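PDB 2V0X: lamina-associated polypeptide 2 isoforms alpha/zeta from Mus musculus, which is a component of the nuclear lamina that dimerizes through this largely helical domain and probably associates with lamin A and chromatin. Local coordinates for residues 44-48 with 213-217; 52-56 with 179-183; 130-134 with 165-169; 137-141 with 158-162; 191-196 with 218-222. The protein carries 2 engineered substitutions. All coordinates share one frame. Residues are numbered along the deposited sequence.

Contact 1 (44-48 with 213-217)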
# COMPACT_ATOMS: atom_id res chain seq x y z
N GLU B 44 -0.43 1.37 -15.05
CA GLU B 44 -1.39 1.34 -16.16
C GLU B 44 -1.85 -0.07 -16.53
O GLU B 44 -3.01 -0.26 -16.91
CB GLU B 44 -0.80 2.05 -17.38
CG GLU B 44 -1.79 2.20 -18.54
CD GLU B 44 -1.14 2.73 -19.80
OE1 GLU B 44 -0.01 3.28 -19.73
OE2 GLU B 44 -1.75 2.59 -20.88
N GLU B 45 -0.96 -1.05 -16.43
CA GLU B 45 -1.31 -2.44 -16.74
C GLU B 45 -2.36 -2.97 -15.77
O GLU B 45 -3.29 -3.66 -16.19
CB GLU B 45 -0.08 -3.35 -16.68
CG GLU B 45 0.92 -3.14 -17.80
CD GLU B 45 2.18 -3.96 -17.62
OE1 GLU B 45 2.08 -5.21 -17.59
OE2 GLU B 45 3.27 -3.36 -17.50
N GLU B 46 -2.20 -2.65 -14.49
CA GLU B 46 -3.14 -3.10 -13.47
C GLU B 46 -4.48 -2.40 -13.61
O GLU B 46 -5.52 -2.98 -13.34
CB GLU B 46 -2.61 -2.82 -12.06
CG GLU B 46 -1.31 -3.53 -11.72
CD GLU B 46 -1.41 -5.04 -11.81
OE1 GLU B 46 -2.41 -5.61 -11.32
OE2 GLU B 46 -0.47 -5.64 -12.36
N TRP B 47 -4.44 -1.16 -14.05
CA TRP B 47 -5.66 -0.36 -14.20
C TRP B 47 -6.52 -0.69 -15.42
O TRP B 47 -7.62 -0.16 -15.55
CB TRP B 47 -5.31 1.12 -14.16
CG TRP B 47 -4.93 1.58 -12.80
CD1 TRP B 47 -4.90 0.83 -11.64
CD2 TRP B 47 -4.57 2.92 -12.42
NE1 TRP B 47 -4.53 1.62 -10.58
CE2 TRP B 47 -4.32 2.90 -11.03
CE3 TRP B 47 -4.43 4.12 -13.13
CZ2 TRP B 47 -3.94 4.06 -10.32
CZ3 TRP B 47 -4.06 5.27 -12.42
CH2 TRP B 47 -3.81 5.23 -11.03
N GLN B 48 -6.02 -1.57 -16.28
CA GLN B 48 -6.77 -1.94 -17.48
C GLN B 48 -7.94 -2.84 -17.10
O GLN B 48 -8.93 -2.92 -17.82
CB GLN B 48 -5.87 -2.64 -18.50
CG GLN B 48 -4.75 -1.77 -19.06
CD GLN B 48 -5.26 -0.51 -19.74
OE1 GLN B 48 -6.05 -0.57 -20.67
NE2 GLN B 48 -4.79 0.65 -19.26
N PRO B 213 -11.58 0.89 -18.43
CA PRO B 213 -10.22 0.92 -17.86
C PRO B 213 -10.14 2.17 -16.99
O PRO B 213 -10.84 3.14 -17.25
CB PRO B 213 -9.35 1.08 -19.10
CG PRO B 213 -10.14 0.33 -20.15
CD PRO B 213 -11.53 0.83 -19.90
N PHE B 214 -9.35 2.14 -15.93
CA PHE B 214 -9.20 3.33 -15.11
C PHE B 214 -7.95 4.03 -15.61
O PHE B 214 -6.91 3.40 -15.79
CB PHE B 214 -9.02 2.96 -13.64
CG PHE B 214 -8.73 4.15 -12.77
CD1 PHE B 214 -9.53 5.29 -12.83
CD2 PHE B 214 -7.70 4.11 -11.84
CE1 PHE B 214 -9.31 6.36 -11.99
CE2 PHE B 214 -7.46 5.19 -10.99
CZ PHE B 214 -8.26 6.31 -11.06
N LYS B 215 -8.03 5.35 -15.76
CA LYS B 215 -6.89 6.10 -16.26
C LYS B 215 -6.34 7.15 -15.31
O LYS B 215 -5.38 7.85 -15.65
CB LYS B 215 -7.28 6.77 -17.59
CG LYS B 215 -7.78 5.80 -18.66
CD LYS B 215 -6.75 4.72 -18.99
CE LYS B 215 -5.46 5.32 -19.55
NZ LYS B 215 -4.41 4.28 -19.76
N GLY B 216 -6.92 7.27 -14.12
CA GLY B 216 -6.46 8.27 -13.17
C GLY B 216 -7.11 9.60 -13.51
O GLY B 216 -7.72 9.73 -14.57
N GLY B 217 -7.03 10.58 -12.62
CA GLY B 217 -7.63 11.88 -12.89
C GLY B 217 -9.08 11.92 -12.44
O GLY B 217 -9.43 12.63 -11.49
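A single backbone hydrogen bond ties these segments: F214 N donates to W47 O at 2.9 Å, with a near-linear N-H...O angle of 166°. The indole nitrogen of W47 is satisfied on helix 152-196, where NE1 bonds A181 O. One face of the indole receives F214 in an inclined edge-to-face pair, centroids 4.5 Å apart and planes at 51°; W47 CD2 and F214 CD2 come within 3.4 Å. At the exposed margin E44 OE2 makes a 3.3 Å salt bridge to K215 NZ, while Q48 NE2 turns back to its own segment and donates to E44 O (3.1 Å, 154°). K215 O accepts from R70 of the second subunit. At G216, phi is 83° and an ideal CB would lie 3.3 Å from W47 CZ3, so both backbone and ring favour glycine. The pair joins helix 35-46 to the loop following helix 203-211; W47 rests on M184 and F214 on T188 and R192, all of helix 152-196, and both rings also meet Y114 of the second subunit.

Contact 2 (52-56 with 179-183)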
# COMPACT_ATOMS: atom_id res chain seq x y z
N ARG B 52 -10.42 -7.36 -10.50
CA ARG B 52 -9.64 -8.58 -10.64
C ARG B 52 -9.01 -9.02 -9.32
O ARG B 52 -8.75 -8.20 -8.44
CB ARG B 52 -8.56 -8.41 -11.73
CG ARG B 52 -7.34 -9.33 -11.61
CD ARG B 52 -6.55 -9.44 -12.92
NE ARG B 52 -6.44 -8.18 -13.65
CZ ARG B 52 -5.72 -7.13 -13.27
NH1 ARG B 52 -5.01 -7.16 -12.14
NH2 ARG B 52 -5.69 -6.04 -14.03
N GLN B 53 -8.82 -10.32 -9.18
CA GLN B 53 -8.24 -10.92 -7.99
C GLN B 53 -6.79 -10.46 -7.83
O GLN B 53 -6.07 -10.29 -8.81
CB GLN B 53 -8.29 -12.44 -8.13
CG GLN B 53 -8.03 -13.21 -6.86
CD GLN B 53 -8.51 -14.63 -6.97
OE1 GLN B 53 -9.40 -15.05 -6.22
NE2 GLN B 53 -7.97 -15.37 -7.92
N LEU B 54 -6.37 -10.28 -6.59
CA LEU B 54 -5.02 -9.82 -6.28
C LEU B 54 -3.95 -10.91 -6.34
O LEU B 54 -4.18 -12.03 -5.89
CB LEU B 54 -5.01 -9.20 -4.89
CG LEU B 54 -5.92 -7.98 -4.73
CD1 LEU B 54 -5.98 -7.55 -3.28
CD2 LEU B 54 -5.41 -6.87 -5.60
N PRO B 55 -2.77 -10.60 -6.90
CA PRO B 55 -1.69 -11.60 -6.96
C PRO B 55 -1.20 -11.91 -5.55
O PRO B 55 -1.26 -11.06 -4.65
CB PRO B 55 -0.60 -10.89 -7.78
CG PRO B 55 -0.87 -9.45 -7.54
CD PRO B 55 -2.38 -9.37 -7.62
N SER B 56 -0.76 -13.14 -5.34
CA SER B 56 -0.29 -13.58 -4.04
C SER B 56 1.16 -13.17 -3.77
O SER B 56 1.97 -13.03 -4.69
CB SER B 56 -0.41 -15.12 -3.95
OG SER B 56 0.06 -15.60 -2.70
N MSE B 179 1.11 -3.60 -5.89
CA MSE B 179 0.10 -3.76 -4.86
C MSE B 179 -0.68 -2.46 -4.62
O MSE B 179 -1.90 -2.48 -4.43
CB MSE B 179 0.72 -4.27 -3.55
CG MSE B 179 1.26 -5.71 -3.60
SE MSE B 179 0.04 -7.00 -4.47
CE MSE B 179 -1.56 -6.55 -3.59
N SER B 180 0.03 -1.33 -4.63
CA SER B 180 -0.59 -0.02 -4.45
C SER B 180 -1.54 0.31 -5.60
O SER B 180 -2.61 0.86 -5.38
CB SER B 180 0.48 1.09 -4.36
OG SER B 180 1.26 0.97 -3.18
N ALA B 181 -1.15 -0.05 -6.81
CA ALA B 181 -1.97 0.20 -7.99
C ALA B 181 -3.26 -0.61 -7.90
O ALA B 181 -4.33 -0.10 -8.23
CB ALA B 181 -1.21 -0.14 -9.28
N CYS B 182 -3.17 -1.83 -7.39
CA CYS B 182 -4.33 -2.71 -7.24
C CYS B 182 -5.29 -2.11 -6.22
O CYS B 182 -6.51 -2.10 -6.44
CB CYS B 182 -3.89 -4.11 -6.78
SG CYS B 182 -3.10 -5.14 -8.07
N ALA B 183 -4.74 -1.62 -5.11
CA ALA B 183 -5.54 -1.01 -4.05
C ALA B 183 -6.30 0.20 -4.61
O ALA B 183 -7.48 0.38 -4.34
CB ALA B 183 -4.66 -0.58 -2.89
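R52 opens the segment without touching residues 179-183, its side chain coming no closer than 4.9 Å; its guanidinium instead makes a salt bridge with E46. From Q53 to S56 the backbone is extended, with phi between -64° and -82° and psi between 138° and 150°, close to polyproline II values. No hydrogen bond runs across to the helix, so the contact rests on two consecutive apolar side chains. L54, whose CA lies 7.2 Å from that of C182, directs its CA-to-CB bond toward the helix and sets CD2 3.4 Å from C182 CB; the same CD2 is 4.4 Å from CE of M179, deposited as selenomethionine. P55 stands sideways and closes over the two heavier atoms, with its CG 4.0 Å from M179 SE and its CD 4.3 Å from C182 SG. S56 then turns away, OG bonding A58 N. M179 and C182 are three residues apart, hence on one face of the helix. L54 also packs on E115 and A116 of helix 100-146, and M179 on A116 and S119, whereas S180 and A183 meet helical residues of the second subunit. This is an extended, polyproline II-like segment running along the groove between the two arms of an antiparallel helical hairpin, roughly antiparallel to helix 152-196, on a different face from the dimer interface.

Contact 3 (130-134 with 165-169)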
# COMPACT_ATOMS: atom_id res chain seq x y z
N VAL B 130 15.90 -6.71 4.64
CA VAL B 130 16.97 -6.66 3.65
C VAL B 130 17.78 -5.33 3.74
O VAL B 130 19.00 -5.35 3.69
CB VAL B 130 16.41 -6.87 2.21
CG1 VAL B 130 17.49 -6.65 1.15
CG2 VAL B 130 15.86 -8.32 2.07
N ALA B 131 17.11 -4.20 3.92
CA ALA B 131 17.82 -2.91 4.03
C ALA B 131 18.79 -2.91 5.21
O ALA B 131 19.95 -2.50 5.09
CB ALA B 131 16.83 -1.77 4.16
N LYS B 132 18.33 -3.43 6.33
CA LYS B 132 19.14 -3.50 7.54
C LYS B 132 20.31 -4.48 7.35
O LYS B 132 21.44 -4.19 7.75
CB LYS B 132 18.26 -3.92 8.72
CG LYS B 132 18.80 -3.56 10.11
CD LYS B 132 18.87 -2.04 10.30
CE LYS B 132 19.26 -1.64 11.73
NZ LYS B 132 18.20 -1.97 12.73
N SER B 133 20.06 -5.62 6.71
CA SER B 133 21.11 -6.61 6.47
C SER B 133 22.17 -6.00 5.57
O SER B 133 23.37 -6.15 5.80
CB SER B 133 20.55 -7.87 5.80
OG SER B 133 19.61 -8.51 6.65
N LEU B 134 21.70 -5.30 4.54
CA LEU B 134 22.57 -4.64 3.58
C LEU B 134 23.49 -3.63 4.27
O LEU B 134 24.68 -3.53 3.93
CB LEU B 134 21.71 -3.97 2.51
CG LEU B 134 22.24 -2.87 1.60
CD1 LEU B 134 23.36 -3.35 0.73
CD2 LEU B 134 21.08 -2.39 0.75
N ALA B 165 21.30 -7.83 -2.73
CA ALA B 165 20.31 -7.23 -1.83
C ALA B 165 19.72 -5.94 -2.44
O ALA B 165 18.51 -5.70 -2.33
CB ALA B 165 20.94 -6.94 -0.46
N ALA B 166 20.55 -5.14 -3.12
CA ALA B 166 20.07 -3.90 -3.74
C ALA B 166 19.12 -4.19 -4.90
O ALA B 166 18.12 -3.50 -5.06
CB ALA B 166 21.25 -3.02 -4.23
N SER B 167 19.41 -5.22 -5.69
CA SER B 167 18.50 -5.55 -6.79
C SER B 167 17.20 -6.13 -6.21
O SER B 167 16.13 -5.90 -6.74
CB SER B 167 19.15 -6.51 -7.79
OG SER B 167 19.74 -7.59 -7.10
N TYR B 168 17.31 -6.86 -5.10
CA TYR B 168 16.15 -7.44 -4.43
C TYR B 168 15.25 -6.27 -4.02
O TYR B 168 14.04 -6.29 -4.24
CB TYR B 168 16.59 -8.21 -3.18
CG TYR B 168 15.44 -8.70 -2.32
CD1 TYR B 168 14.95 -10.00 -2.43
CD2 TYR B 168 14.84 -7.86 -1.39
CE1 TYR B 168 13.90 -10.45 -1.62
CE2 TYR B 168 13.79 -8.29 -0.60
CZ TYR B 168 13.33 -9.58 -0.71
OH TYR B 168 12.32 -9.98 0.13
N LEU B 169 15.86 -5.23 -3.46
CA LEU B 169 15.14 -4.05 -3.02
C LEU B 169 14.43 -3.34 -4.16
O LEU B 169 13.31 -2.86 -3.99
CB LEU B 169 16.08 -3.11 -2.29
CG LEU B 169 16.56 -3.65 -0.94
CD1 LEU B 169 17.79 -2.90 -0.48
CD2 LEU B 169 15.45 -3.57 0.09
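Two arms of a long antiparallel helical hairpin pack here, part of the coiled-coil dimerization domain: the local axes run at 157° with a closest approach of 9.9 Å, and no hydrogen bond crosses between them. A165, first on the second arm, makes the closest backbone approach, its CA 6.4 Å from that of L134; its small CB lies 3.8 Å from V130 CG1 and 4.3 Å from L134 CB. A166 points sideways, and its copy in the second subunit receives A131 of this chain. S167, which makes no contact with residues 130-134, bonds D164 O within its own helix through OG. Y168, one turn on from A165, brings CE2 to 3.4 Å from V130 CG2 while also touching H126 and, in a loop, Y61. L169 completes the row: its CG sits 3.8 Å from V130 CG1, so that V130 is wedged among A165, Y168 and L169, spaced i, i+3 and i+4. L134 and L169 each touch their own counterparts in the second subunit, consistent with a dimer twofold axis passing nearby. Between these two leucines of one chain, L134 CD2 and L169 CD1 approach to 3.5 Å.

Contact 4 (137-141 with 158-162)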
# COMPACT_ATOMS: atom_id res chain seq x y z
N ASP B 137 26.28 -5.40 6.19
CA ASP B 137 27.26 -5.92 5.25
C ASP B 137 28.18 -4.81 4.71
O ASP B 137 29.39 -5.02 4.58
CB ASP B 137 26.58 -6.63 4.08
CG ASP B 137 26.07 -8.03 4.45
OD1 ASP B 137 26.36 -8.51 5.57
OD2 ASP B 137 25.38 -8.64 3.61
N ILE B 138 27.60 -3.66 4.37
CA ILE B 138 28.37 -2.53 3.86
C ILE B 138 29.45 -2.15 4.87
O ILE B 138 30.61 -1.96 4.50
CB ILE B 138 27.48 -1.29 3.56
CG1 ILE B 138 26.64 -1.54 2.30
CG2 ILE B 138 28.35 -0.04 3.37
CD1 ILE B 138 25.50 -0.56 2.12
N SER B 139 29.07 -2.05 6.14
CA SER B 139 30.05 -1.71 7.15
C SER B 139 31.10 -2.82 7.27
O SER B 139 32.28 -2.54 7.47
CB SER B 139 29.39 -1.42 8.49
OG SER B 139 28.50 -2.45 8.85
N GLN B 140 30.68 -4.08 7.11
CA GLN B 140 31.62 -5.19 7.21
C GLN B 140 32.69 -5.08 6.13
O GLN B 140 33.88 -5.30 6.39
CB GLN B 140 30.92 -6.54 7.10
CG GLN B 140 31.79 -7.68 7.62
CD GLN B 140 31.21 -9.05 7.35
OE1 GLN B 140 30.01 -9.28 7.51
NE2 GLN B 140 32.06 -9.97 6.92
N ALA B 141 32.26 -4.72 4.92
CA ALA B 141 33.16 -4.55 3.79
C ALA B 141 34.08 -3.36 4.04
O ALA B 141 35.27 -3.39 3.69
CB ALA B 141 32.35 -4.32 2.53
N ILE B 158 31.66 -9.74 -0.10
CA ILE B 158 30.70 -9.06 0.77
C ILE B 158 29.89 -8.10 -0.10
O ILE B 158 28.67 -8.10 -0.05
CB ILE B 158 31.40 -8.30 1.92
CG1 ILE B 158 32.01 -9.31 2.89
CG2 ILE B 158 30.41 -7.45 2.69
CD1 ILE B 158 31.00 -10.28 3.46
N LEU B 159 30.59 -7.38 -0.97
CA LEU B 159 29.97 -6.41 -1.85
C LEU B 159 29.11 -7.08 -2.90
O LEU B 159 28.16 -6.49 -3.40
CB LEU B 159 31.03 -5.54 -2.54
CG LEU B 159 31.80 -4.50 -1.70
CD1 LEU B 159 32.70 -3.70 -2.64
CD2 LEU B 159 30.85 -3.57 -0.95
N ASN B 160 29.44 -8.32 -3.26
CA ASN B 160 28.65 -9.02 -4.26
C ASN B 160 27.28 -9.31 -3.63
O ASN B 160 26.23 -9.16 -4.26
CB ASN B 160 29.36 -10.30 -4.68
CG ASN B 160 28.70 -10.94 -5.88
OD1 ASN B 160 28.50 -10.30 -6.91
ND2 ASN B 160 28.35 -12.21 -5.75
N ARG B 161 27.29 -9.62 -2.35
CA ARG B 161 26.08 -9.91 -1.62
C ARG B 161 25.22 -8.61 -1.49
O ARG B 161 24.00 -8.64 -1.72
CB ARG B 161 26.47 -10.47 -0.25
CG ARG B 161 25.35 -11.18 0.51
CD ARG B 161 25.78 -11.47 1.94
NE ARG B 161 27.04 -12.21 2.00
CZ ARG B 161 27.86 -12.23 3.05
NH1 ARG B 161 27.55 -11.55 4.15
NH2 ARG B 161 28.98 -12.94 3.01
N THR B 162 25.86 -7.48 -1.19
CA THR B 162 25.14 -6.22 -1.07
C THR B 162 24.52 -5.83 -2.41
O THR B 162 23.45 -5.20 -2.46
CB THR B 162 26.04 -5.06 -0.56
OG1 THR B 162 27.04 -4.74 -1.53
CG2 THR B 162 26.71 -5.47 0.75
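Apolar contacts dominate the inner side of this pair. A141 CB meets I158 CG2 at 3.7 Å and L159 CD2 at 3.9 Å, and the CA atoms of A141 and I158 are 6.0 Å apart. T162 CG2 lies 3.5 Å from D137 CB. The local axes, 9.2 Å apart at closest approach and at 157° to each other, are those of an antiparallel helical hairpin, here near the turn that joins helix 100-146 to helix 152-196. In the dimer, I138 packs on T162 of the second subunit and T162 on its I138, a reciprocal pairing, while L159 reaches I145 of that subunit. Charge is confined to the outer side: D137 OD1 and R161 NH1 form a long salt bridge of 3.6 Å, the carboxylate oxygen lying near the guanidinium plane. T162 hides its hydroxyl within its own helix, OG1 donating to L159 O at 2.8 Å. Two polar atoms meet carbon in van der Waals contacts, not hydrogen bonds: D137 O lies a close 3.2 Å from I158 CG2, and Q140 NE2 approaches I158 CD1 at 3.6 Å.

Contact 5 (191-196 with 218-222)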
# COMPACT_ATOMS: atom_id res chain seq x y z
N ARG B 191 -15.92 3.09 -5.62
CA ARG B 191 -16.51 4.41 -5.82
C ARG B 191 -17.34 4.54 -7.09
O ARG B 191 -18.28 5.33 -7.13
CB ARG B 191 -15.45 5.53 -5.72
CG ARG B 191 -14.83 5.65 -4.32
CD ARG B 191 -13.71 6.69 -4.27
NE ARG B 191 -14.18 8.05 -4.48
CZ ARG B 191 -13.66 8.91 -5.35
NH1 ARG B 191 -12.65 8.54 -6.12
NH2 ARG B 191 -14.13 10.15 -5.43
N ARG B 192 -16.98 3.80 -8.14
CA ARG B 192 -17.78 3.84 -9.36
C ARG B 192 -19.19 3.31 -9.03
O ARG B 192 -20.19 3.96 -9.35
CB ARG B 192 -17.14 3.01 -10.46
CG ARG B 192 -15.98 3.70 -11.15
CD ARG B 192 -15.43 2.82 -12.22
NE ARG B 192 -14.41 3.52 -13.00
CZ ARG B 192 -13.78 2.98 -14.03
NH1 ARG B 192 -14.08 1.75 -14.40
NH2 ARG B 192 -12.85 3.66 -14.68
N TYR B 193 -19.27 2.19 -8.31
CA TYR B 193 -20.57 1.63 -7.93
C TYR B 193 -21.32 2.59 -7.02
O TYR B 193 -22.52 2.80 -7.16
CB TYR B 193 -20.40 0.29 -7.20
CG TYR B 193 -20.14 -0.87 -8.14
CD1 TYR B 193 -18.86 -1.37 -8.34
CD2 TYR B 193 -21.20 -1.48 -8.81
CE1 TYR B 193 -18.63 -2.46 -9.18
CE2 TYR B 193 -20.99 -2.57 -9.65
CZ TYR B 193 -19.70 -3.05 -9.83
OH TYR B 193 -19.49 -4.13 -10.66
N LEU B 194 -20.58 3.21 -6.10
CA LEU B 194 -21.19 4.14 -5.17
C LEU B 194 -21.79 5.37 -5.83
O LEU B 194 -22.89 5.79 -5.45
CB LEU B 194 -20.19 4.56 -4.11
CG LEU B 194 -20.75 5.51 -3.05
CD1 LEU B 194 -21.80 4.78 -2.18
CD2 LEU B 194 -19.59 5.99 -2.19
N TRP B 195 -21.07 5.97 -6.77
CA TRP B 195 -21.53 7.18 -7.46
C TRP B 195 -22.54 6.96 -8.58
O TRP B 195 -23.29 7.88 -8.90
CB TRP B 195 -20.34 8.02 -7.94
CG TRP B 195 -19.70 8.74 -6.81
CD1 TRP B 195 -18.64 8.30 -6.06
CD2 TRP B 195 -20.15 9.96 -6.20
NE1 TRP B 195 -18.41 9.17 -5.02
CE2 TRP B 195 -19.32 10.20 -5.08
CE3 TRP B 195 -21.17 10.87 -6.49
CZ2 TRP B 195 -19.48 11.31 -4.25
CZ3 TRP B 195 -21.33 11.98 -5.66
CH2 TRP B 195 -20.49 12.19 -4.55
N LEU B 196 -22.57 5.77 -9.17
CA LEU B 196 -23.54 5.48 -10.22
C LEU B 196 -24.90 5.06 -9.65
O LEU B 196 -25.92 5.17 -10.33
CB LEU B 196 -23.02 4.37 -11.14
CG LEU B 196 -21.94 4.75 -12.15
CD1 LEU B 196 -21.61 3.55 -12.99
CD2 LEU B 196 -22.40 5.90 -13.04
N THR B 218 -9.93 11.19 -13.15
CA THR B 218 -11.34 11.12 -12.79
C THR B 218 -11.81 9.65 -12.73
O THR B 218 -11.25 8.77 -13.39
CB THR B 218 -12.26 11.92 -13.76
OG1 THR B 218 -12.22 11.33 -15.06
CG2 THR B 218 -11.84 13.38 -13.83
N LEU B 219 -12.86 9.41 -11.96
CA LEU B 219 -13.42 8.07 -11.77
C LEU B 219 -13.77 7.39 -13.10
O LEU B 219 -13.51 6.20 -13.29
CB LEU B 219 -14.66 8.19 -10.89
CG LEU B 219 -14.93 7.28 -9.69
CD1 LEU B 219 -13.69 7.12 -8.82
CD2 LEU B 219 -16.09 7.89 -8.90
N PHE B 220 -14.31 8.15 -14.04
CA PHE B 220 -14.71 7.57 -15.32
C PHE B 220 -13.99 8.10 -16.56
O PHE B 220 -14.30 7.69 -17.69
CB PHE B 220 -16.22 7.72 -15.49
CG PHE B 220 -17.04 7.11 -14.38
CD1 PHE B 220 -17.66 7.92 -13.44
CD2 PHE B 220 -17.23 5.74 -14.33
CE1 PHE B 220 -18.48 7.37 -12.45
CE2 PHE B 220 -18.05 5.17 -13.35
CZ PHE B 220 -18.68 5.99 -12.41
N GLY B 221 -13.04 9.02 -16.35
CA GLY B 221 -12.29 9.62 -17.45
C GLY B 221 -11.80 8.64 -18.50
O GLY B 221 -11.37 7.52 -18.19
N GLY B 222 -11.87 9.05 -19.77
CA GLY B 222 -11.43 8.19 -20.85
C GLY B 222 -12.59 7.41 -21.46
O GLY B 222 -12.55 7.04 -22.64
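R192 grips the backbone of the loop with two hydrogen bonds to one acceptor, NE to L219 O at 2.8 Å (148°) and NH2 to L219 O at 3.0 Å (138°). The carbonyl oxygen lies near the guanidinium plane. R192 NH1 is satisfied by A212 O and T210 O, so a single side chain draws together the end of helix 152-196 and two parts of the C-terminal region. R191 and W195 send their polar ends to the second subunit: R191 bonds P75 O and makes a salt bridge with D107, which also accepts from W195 NE1. D78 of that subunit holds T218 OG1 and F220 N. Around this polar frame L219 is the central apolar piece: its CD2 lies over one face of the R191 guanidinium, CD1 is 3.2 Å from R191 NH1, and CD2 is 3.8 Å from W195 CD1. F220 packs CE2 on R192 CG at 3.4 Å and CZ on L196 CG at 3.5 Å. G221 suits the turn, since an ideal CB would stand 2.4 Å from T218 OG1. Buried arginines meeting carbonyl oxygens of both chains and a carboxylate of the second subunit imply that this loop is fixed by specific polar matches as well as apolar contact, so that the same contact ties the C-terminal loop to its own helix and to the second subunit.

In the fold
Contacts 3 and 4 join the same two helices, 100-146 and 152-196, with centres 10 Å apart, and touch through L134 CD1 and T162 CB at 3.4 Å; both lean on apolar side chains, contact 4 adding a salt bridge. Contact 2 uses helix 152-196 nearer the chain's centre, where loop 52-56 is added against the hairpin without displacing helix 100-146. Contact 5, richly polar, lies at the other end of that helix, its centre 39 Å from that of contact 3. Contact 1 meets contact 2 through the E46-R52 salt bridge and contact 5 through P213 and R192. Contacts 4 and 5 are buried, 1, 2 and 3 partly so, and all five touch the second subunit.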